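Local coordinates for protein putative short-chain oxidoreductase (Thermus thermophilus, PDB 2YUT) that binds NADP in a Rossmann-type fold and, as a member of the short-chain dehydrogenase/reductase family, probably catalyses an oxidation or reduction with it, at residues L69-S81 with E91-F103. Numbering follows the deposited sequence.
Sequences LLVHAVGKAGRAS and EEMLAAHLLTAAF. With NAP (NADP nicotinamide-adenine-dinucleotide phosphate), chain B.
His72, the last residue of strand 67-72, points its imidazole at the helix and donates from NE2 to Thr100 OG1 (2.8 Å, N-H...O angle 164°), with the hydroxyl almost in the ring plane. Thr100 OG1 in turn donates to Ala96 O from above the carbonyl plane; its +60° chi1 sets the oxygen between backbone N and carbonyl carbon, where it can bridge ring and helix. Val74 packs beside this pair of bonds: CG2 lies over one face of the His72 ring, off toward its rim, while CG1, anti to the backbone N, presses on Ala96 O at 3.4 Å and meets the adenine of NADP. One water donates to both Val74 O and His97 O, tying loop to helix within a pi-type turn. Gly75 CA sits over one face of the His97 ring, a CH-pi contact 4.0 Å from its centroid; a CB on Gly75 would run into the nicotinamide ribose. His97 ND1 donates to Met93 O (2.9 Å), fixing the ring's rotation. With an alanine at His97, the loss of the ring is likely to leave Gly75 without its CH-pi partner and open a gap beside that ribose. NADP holds the loop itself: its O3D donates to Val74 O (2.6 Å), and Gly75 N donates to its O4B. Close packing continues at Met93, present as selenomethionine, whose SE lies 3.3 Å from Lys76 O; Lys76 CB touches Met93 CE and Ala96 CB. Contact thins at Ala77 and Gly78, and the partly exposed lysine's amino end leads away toward the adenosine. The loop follows the fourth strand of the parallel Rossmann sheet, where SDR enzymes generally contact the cofactor: strand 67-72 runs between 2-6 and 114-119, and helix 89-107 packs against helix 132-153, where Tyr134 meets the His97 ring at about 90°.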
# COMPACT_ATOMS: atom_id res chain seq x y z
N LEU A 69 19.76 16.33 -0.20
CA LEU A 69 19.57 14.89 -0.01
C LEU A 69 18.67 14.54 1.17
O LEU A 69 18.82 15.07 2.27
CB LEU A 69 20.93 14.21 0.19
CG LEU A 69 20.90 12.69 0.46
CD1 LEU A 69 20.36 11.96 -0.76
CD2 LEU A 69 22.30 12.18 0.80
N LEU A 70 17.73 13.64 0.92
CA LEU A 70 16.81 13.16 1.94
C LEU A 70 16.90 11.64 1.98
O LEU A 70 16.84 10.98 0.94
CB LEU A 70 15.36 13.57 1.61
CG LEU A 70 14.24 12.85 2.37
CD1 LEU A 70 14.23 13.29 3.84
CD2 LEU A 70 12.90 13.17 1.72
N VAL A 71 17.09 11.09 3.18
CA VAL A 71 17.16 9.65 3.34
C VAL A 71 16.10 9.31 4.39
O VAL A 71 16.28 9.59 5.58
CB VAL A 71 18.55 9.17 3.83
CG1 VAL A 71 18.56 7.66 3.93
CG2 VAL A 71 19.64 9.65 2.88
N HIS A 72 15.00 8.72 3.94
CA HIS A 72 13.88 8.35 4.81
C HIS A 72 14.04 6.91 5.30
O HIS A 72 13.41 5.98 4.78
CB HIS A 72 12.57 8.52 4.02
CG HIS A 72 11.34 8.53 4.87
ND1 HIS A 72 11.04 9.56 5.74
CD2 HIS A 72 10.30 7.66 4.95
CE1 HIS A 72 9.87 9.32 6.32
NE2 HIS A 72 9.40 8.18 5.85
N ALA A 73 14.90 6.72 6.29
CA ALA A 73 15.17 5.39 6.85
C ALA A 73 14.15 5.10 7.95
O ALA A 73 14.52 4.74 9.07
CB ALA A 73 16.59 5.33 7.41
N VAL A 74 12.88 5.27 7.61
CA VAL A 74 11.79 5.09 8.55
C VAL A 74 10.98 3.82 8.29
O VAL A 74 10.70 3.46 7.15
CB VAL A 74 10.85 6.31 8.50
CG1 VAL A 74 9.64 6.10 9.39
CG2 VAL A 74 11.61 7.56 8.92
N GLY A 75 10.60 3.16 9.37
CA GLY A 75 9.82 1.94 9.24
C GLY A 75 9.66 1.22 10.56
O GLY A 75 10.18 1.64 11.59
N LYS A 76 8.92 0.12 10.50
CA LYS A 76 8.63 -0.74 11.64
C LYS A 76 8.32 -2.11 11.07
O LYS A 76 7.92 -2.23 9.92
CB LYS A 76 7.43 -0.20 12.42
CG LYS A 76 7.79 0.82 13.47
CD LYS A 76 8.43 0.15 14.68
CE LYS A 76 9.13 1.16 15.57
NZ LYS A 76 10.32 1.74 14.89
N ALA A 77 8.50 -3.15 11.88
CA ALA A 77 8.23 -4.49 11.39
C ALA A 77 7.27 -5.22 12.32
O ALA A 77 7.09 -4.83 13.47
CB ALA A 77 9.54 -5.27 11.28
N GLY A 78 6.64 -6.26 11.80
CA GLY A 78 5.69 -7.02 12.58
C GLY A 78 5.26 -8.27 11.83
O GLY A 78 5.25 -8.28 10.61
N ARG A 79 4.91 -9.31 12.58
CA ARG A 79 4.47 -10.57 11.98
C ARG A 79 3.07 -10.92 12.48
O ARG A 79 2.80 -10.84 13.67
CB ARG A 79 5.44 -11.69 12.35
CG ARG A 79 4.97 -13.07 11.91
CD ARG A 79 5.89 -14.17 12.42
NE ARG A 79 7.19 -14.16 11.77
CZ ARG A 79 8.35 -14.06 12.42
NH1 ARG A 79 8.36 -13.96 13.75
NH2 ARG A 79 9.49 -14.07 11.75
N ALA A 80 2.20 -11.31 11.56
CA ALA A 80 0.84 -11.70 11.91
C ALA A 80 0.11 -12.29 10.71
O ALA A 80 0.41 -11.95 9.56
CB ALA A 80 0.07 -10.50 12.44
N SER A 81 -0.84 -13.18 10.98
CA SER A 81 -1.62 -13.78 9.90
C SER A 81 -2.72 -12.79 9.57
O SER A 81 -3.04 -11.90 10.37
CB SER A 81 -2.24 -15.10 10.35
OG SER A 81 -3.27 -14.87 11.31
N GLU A 91 -2.75 -1.02 9.75
CA GLU A 91 -2.77 0.43 9.85
C GLU A 91 -1.46 0.99 10.40
O GLU A 91 -1.00 2.04 9.97
CB GLU A 91 -3.95 0.87 10.72
CG GLU A 91 -5.29 0.42 10.15
CD GLU A 91 -6.44 0.69 11.09
OE1 GLU A 91 -6.71 1.88 11.36
OE2 GLU A 91 -7.07 -0.29 11.54
N GLU A 92 -0.85 0.28 11.35
CA GLU A 92 0.42 0.72 11.94
C GLU A 92 1.53 0.67 10.90
O GLU A 92 2.37 1.57 10.83
CB GLU A 92 0.81 -0.17 13.12
CG GLU A 92 -0.20 -0.18 14.26
CD GLU A 92 0.29 -0.93 15.48
OE1 GLU A 92 0.80 -2.06 15.32
OE2 GLU A 92 0.14 -0.40 16.60
N MSE A 93 1.52 -0.39 10.08
CA MSE A 93 2.52 -0.56 9.04
C MSE A 93 2.42 0.52 7.97
O MSE A 93 3.43 1.09 7.56
CB MSE A 93 2.37 -1.95 8.40
CG MSE A 93 2.85 -3.10 9.28
SE MSE A 93 4.74 -2.98 9.76
CE MSE A 93 4.53 -2.33 11.57
N LEU A 94 1.19 0.80 7.53
CA LEU A 94 0.97 1.82 6.51
C LEU A 94 1.36 3.20 7.05
O LEU A 94 1.92 4.02 6.32
CB LEU A 94 -0.50 1.83 6.07
CG LEU A 94 -0.91 0.82 4.98
CD1 LEU A 94 -0.22 1.19 3.68
CD2 LEU A 94 -0.53 -0.59 5.39
N ALA A 95 1.06 3.46 8.31
CA ALA A 95 1.39 4.74 8.92
C ALA A 95 2.91 4.92 8.99
O ALA A 95 3.45 5.94 8.57
CB ALA A 95 0.79 4.83 10.32
N ALA A 96 3.60 3.90 9.51
CA ALA A 96 5.05 3.95 9.65
C ALA A 96 5.80 4.04 8.33
O ALA A 96 6.71 4.85 8.19
CB ALA A 96 5.54 2.75 10.45
N HIS A 97 5.42 3.22 7.36
CA HIS A 97 6.10 3.21 6.06
C HIS A 97 5.63 4.19 5.00
O HIS A 97 6.44 4.85 4.35
CB HIS A 97 6.07 1.81 5.43
CG HIS A 97 6.76 0.76 6.23
ND1 HIS A 97 6.17 0.12 7.30
CD2 HIS A 97 7.99 0.22 6.11
CE1 HIS A 97 7.00 -0.78 7.79
NE2 HIS A 97 8.12 -0.74 7.09
N LEU A 98 4.31 4.29 4.82
CA LEU A 98 3.74 5.15 3.78
C LEU A 98 3.39 6.58 4.17
O LEU A 98 3.77 7.52 3.48
CB LEU A 98 2.51 4.47 3.17
CG LEU A 98 1.76 5.24 2.07
CD1 LEU A 98 2.66 5.39 0.85
CD2 LEU A 98 0.48 4.50 1.70
N LEU A 99 2.63 6.74 5.25
CA LEU A 99 2.23 8.08 5.66
C LEU A 99 3.43 8.95 6.02
O LEU A 99 3.47 10.13 5.68
CB LEU A 99 1.24 8.00 6.83
CG LEU A 99 -0.08 7.28 6.54
CD1 LEU A 99 -1.03 7.50 7.70
CD2 LEU A 99 -0.71 7.82 5.25
N THR A 100 4.42 8.37 6.70
CA THR A 100 5.61 9.15 7.06
C THR A 100 6.26 9.68 5.79
O THR A 100 6.61 10.85 5.70
CB THR A 100 6.65 8.31 7.83
OG1 THR A 100 7.08 7.21 7.01
CG2 THR A 100 6.06 7.78 9.14
N ALA A 101 6.40 8.80 4.80
CA ALA A 101 7.02 9.14 3.52
C ALA A 101 6.19 10.15 2.73
O ALA A 101 6.74 11.10 2.16
CB ALA A 101 7.20 7.87 2.68
N ALA A 102 4.88 9.95 2.71
CA ALA A 102 3.98 10.84 1.99
C ALA A 102 3.97 12.24 2.61
O ALA A 102 4.05 13.24 1.89
CB ALA A 102 2.55 10.26 1.97
N PHE A 103 3.89 12.32 3.93
CA PHE A 103 3.89 13.64 4.58
C PHE A 103 5.24 14.34 4.39
O PHE A 103 5.30 15.53 4.11
CB PHE A 103 3.57 13.51 6.08
CG PHE A 103 2.18 13.00 6.36
CD1 PHE A 103 1.16 13.16 5.43
CD2 PHE A 103 1.89 12.38 7.57
CE1 PHE A 103 -0.14 12.70 5.70
CE2 PHE A 103 0.60 11.92 7.86
CZ PHE A 103 -0.41 12.08 6.92
PA NAP B . 15.00 0.45 12.61
O1A NAP B . 13.83 -0.19 13.52
O2A NAP B . 16.35 0.16 13.14
O5B NAP B . 14.69 2.02 12.55
C5B NAP B . 13.38 2.49 12.22
C4B NAP B . 13.35 4.02 12.25
O4B NAP B . 12.02 4.44 11.89
C3B NAP B . 13.61 4.53 13.67
O3B NAP B . 14.44 5.69 13.62
C2B NAP B . 12.21 4.91 14.14
O2B NAP B . 12.30 5.99 15.08
C1B NAP B . 11.68 5.47 12.83
N9A NAP B . 10.21 5.65 12.90
C8A NAP B . 9.31 4.67 13.04
N7A NAP B . 8.09 5.20 13.11
C5A NAP B . 8.21 6.52 13.01
C6A NAP B . 7.31 7.58 13.03
N6A NAP B . 6.00 7.34 13.17
N1A NAP B . 7.77 8.83 12.93
C2A NAP B . 9.07 9.07 12.80
N3A NAP B . 9.95 8.09 12.77
C4A NAP B . 9.56 6.81 12.87
O3 NAP B . 14.75 -0.13 11.13
PN NAP B . 15.88 -0.12 9.98
O1N NAP B . 16.42 -1.49 9.83
O2N NAP B . 16.82 0.99 10.21
O5D NAP B . 15.03 0.19 8.65
C5D NAP B . 15.12 1.46 8.00
C4D NAP B . 14.34 1.47 6.68
O4D NAP B . 14.89 0.42 5.86
C3D NAP B . 12.87 1.11 6.91
O3D NAP B . 12.04 1.63 5.87
C2D NAP B . 12.93 -0.41 6.82
O2D NAP B . 11.65 -0.96 6.50
C1D NAP B . 13.84 -0.53 5.60
N1N NAP B . 14.36 -1.90 5.39
C2N NAP B . 15.02 -2.57 6.43
C3N NAP B . 15.49 -3.86 6.22
C7N NAP B . 16.22 -4.60 7.35
O7N NAP B . 16.49 -5.79 7.26
N7N NAP B . 16.51 -3.85 8.41
C4N NAP B . 15.32 -4.48 4.99
C5N NAP B . 14.67 -3.82 3.96
C6N NAP B . 14.19 -2.53 4.15
P2B NAP B . 12.42 5.74 16.66
O1X NAP B . 13.37 4.46 16.89
O2X NAP B . 13.22 7.02 17.23
O3X NAP B . 11.10 5.58 17.31
O HOH W 1 9.31 4.22 4.68